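Local structure of salt-tolerant glutaminase (Micrococcus luteus, 3IHB) at the glutamic acid site. The protein probably catalyses the hydrolysis of L-glutamine to L-glutamate and ammonium. Numbering follows the deposited sequence.

The glutamic acid site. Residues 27, 63-64, 114, 160, 167, 191, 195, 259-261. With GLU (glutamic acid), chain B.
Glutamate, the reaction product, lies almost wholly buried in the active site of this beta-lactamase-like glutaminase. Its side-chain carboxylate occupies the oxyanion hole: OE2 accepts from the backbone N-H of Ser64 (N to OE2 3.0 Å) and of Val261 (N to OE2 2.9 Å), the two donors standing over opposite faces of the carboxylate, well out of its plane. Two converging amides would stabilise the charge that builds on this oxygen during hydrolysis. Ser64, the nucleophile, brings its hydroxyl OG to 2.7 Å from OE1, a hydrogen bond; its small side chain lets OG lie close to the carbon it attacks.

At the other end, acceptors select the amino group. Gln63, bent at chi2 (-61°), points its amide OE1 at the ligand N, 2.5 Å away and nearly along the C=O axis. Glu160, with CG anti to its backbone N (chi1 166°) and the chain extended beyond, supplies OE2 through its syn lone pair, 3.2 Å from the ligand N. An alanine here would probably weaken amino-group recognition by losing this acceptor and its likely compensating charge. Asn114 offers its amide ND2 weakly to the alpha-carboxylate O, at 3.1 Å.

Among the packing contacts, branched Val261 sets its CG1 methyl against the ligand's carboxylate carbon CD and oxygen OE1, while Cys195 SG sits over one face of the Tyr191 ring, towards its rim.

The pocket joins 3-10 helix 63-66 and the loop after strand 257-259 to helices 114-123, 154-161, 165-176 and 184-195.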
loop_
_atom_site.group_PDB
_atom_site.type_symbol
_atom_site.label_atom_id
_atom_site.label_comp_id
_atom_site.label_asym_id
_atom_site.label_seq_id
_atom_site.Cartn_x
_atom_site.Cartn_y
_atom_site.Cartn_z
ATOM N N TYR A 27 17.826 23.019 20.163
ATOM C CA TYR A 27 16.925 23.676 21.115
ATOM C C TYR A 27 16.614 23.008 22.462
ATOM O O TYR A 27 15.668 23.396 23.149
ATOM C CB TYR A 27 15.616 24.051 20.406
ATOM C CG TYR A 27 14.804 22.902 19.849
ATOM C CD1 TYR A 27 13.841 22.259 20.630
ATOM C CD2 TYR A 27 14.959 22.489 18.523
ATOM C CE1 TYR A 27 13.046 21.239 20.104
ATOM C CE2 TYR A 27 14.170 21.469 17.986
ATOM C CZ TYR A 27 13.214 20.852 18.784
ATOM O OH TYR A 27 12.419 19.857 18.264
ATOM N N GLN A 63 10.424 11.082 21.329
ATOM C CA GLN A 63 9.903 12.347 20.841
ATOM C C GLN A 63 8.725 12.186 19.874
ATOM O O GLN A 63 7.810 11.414 20.143
ATOM C CB GLN A 63 11.035 13.139 20.188
ATOM C CG GLN A 63 12.219 13.430 21.119
ATOM C CD GLN A 63 11.842 14.263 22.350
ATOM O OE1 GLN A 63 11.042 15.190 22.264
ATOM N NE2 GLN A 63 12.443 13.941 23.495
ATOM N N SER A 64 8.757 12.902 18.749
ATOM C CA SER A 64 7.671 12.868 17.760
ATOM C C SER A 64 7.211 11.490 17.350
ATOM O O SER A 64 6.029 11.295 17.060
ATOM C CB SER A 64 8.043 13.648 16.492
ATOM O OG SER A 64 7.666 15.014 16.588
ATOM N N ASN A 114 2.865 19.131 16.408
ATOM C CA ASN A 114 2.777 19.394 17.846
ATOM C C ASN A 114 1.382 19.810 18.308
ATOM O O ASN A 114 0.835 19.224 19.239
ATOM C CB ASN A 114 3.795 20.470 18.247
ATOM C CG ASN A 114 5.236 19.995 18.116
ATOM O OD1 ASN A 114 5.505 18.916 17.584
ATOM N ND2 ASN A 114 6.174 20.810 18.598
ATOM N N GLU A 160 13.629 19.955 28.782
ATOM C CA GLU A 160 12.703 20.522 27.815
ATOM C C GLU A 160 11.616 21.375 28.464
ATOM O O GLU A 160 11.205 22.381 27.899
ATOM C CB GLU A 160 12.071 19.415 26.951
ATOM C CG GLU A 160 10.861 19.887 26.151
ATOM C CD GLU A 160 10.521 19.004 24.956
ATOM O OE1 GLU A 160 10.840 17.792 24.969
ATOM O OE2 GLU A 160 9.910 19.530 24.002
ATOM N N ASN A 167 5.534 25.216 22.693
ATOM C CA ASN A 167 4.412 24.299 22.899
ATOM C C ASN A 167 3.363 24.873 23.861
ATOM O O ASN A 167 2.183 24.535 23.765
ATOM C CB ASN A 167 4.894 22.938 23.407
ATOM C CG ASN A 167 5.493 22.083 22.300
ATOM O OD1 ASN A 167 4.992 22.061 21.174
ATOM N ND2 ASN A 167 6.558 21.361 22.620
ATOM N N TYR A 191 2.568 15.922 27.517
ATOM C CA TYR A 191 3.122 15.674 26.188
ATOM C C TYR A 191 4.652 15.636 26.211
ATOM O O TYR A 191 5.270 14.815 25.526
ATOM C CB TYR A 191 2.634 16.750 25.209
ATOM C CG TYR A 191 3.392 16.822 23.896
ATOM C CD1 TYR A 191 3.233 15.845 22.910
ATOM C CD2 TYR A 191 4.272 17.878 23.640
ATOM C CE1 TYR A 191 3.933 15.916 21.706
ATOM C CE2 TYR A 191 4.975 17.959 22.435
ATOM C CZ TYR A 191 4.802 16.979 21.477
ATOM O OH TYR A 191 5.512 17.060 20.302
ATOM N N CYS A 195 7.004 12.572 25.194
ATOM C CA CYS A 195 8.115 12.617 24.252
ATOM C C CYS A 195 9.417 12.110 24.848
ATOM O O CYS A 195 10.357 11.780 24.117
ATOM C CB CYS A 195 8.327 14.049 23.753
ATOM S SG CYS A 195 7.035 14.677 22.662
ATOM N N SER A 259 9.935 10.712 12.027
ATOM C CA SER A 259 11.216 10.883 12.683
ATOM C C SER A 259 11.005 11.650 13.991
ATOM O O SER A 259 9.960 12.266 14.193
ATOM C CB SER A 259 12.167 11.659 11.763
ATOM O OG SER A 259 13.355 12.024 12.445
ATOM N N GLY A 260 12.001 11.592 14.869
ATOM C CA GLY A 260 11.962 12.294 16.142
ATOM C C GLY A 260 13.279 13.036 16.280
ATOM O O GLY A 260 14.322 12.506 15.889
ATOM N N VAL A 261 13.249 14.248 16.831
ATOM C CA VAL A 261 14.463 15.059 16.962
ATOM C C VAL A 261 15.617 14.501 17.802
ATOM O O VAL A 261 16.650 15.161 17.945
ATOM C CB VAL A 261 14.125 16.477 17.481
ATOM C CG1 VAL A 261 13.111 17.112 16.572
ATOM C CG2 VAL A 261 13.603 16.416 18.905
HETATM N N GLU B . 9.565 17.213 21.844
HETATM C CA GLU B . 9.616 18.125 20.680
HETATM C C GLU B . 8.657 19.281 20.818
HETATM O O GLU B . 8.797 20.267 20.128
HETATM C CB GLU B . 9.300 17.388 19.376
HETATM C CG GLU B . 10.479 16.671 18.769
HETATM C CD GLU B . 10.192 16.058 17.395
HETATM O OE1 GLU B . 9.726 16.776 16.482
HETATM O OE2 GLU B . 10.452 14.851 17.230
#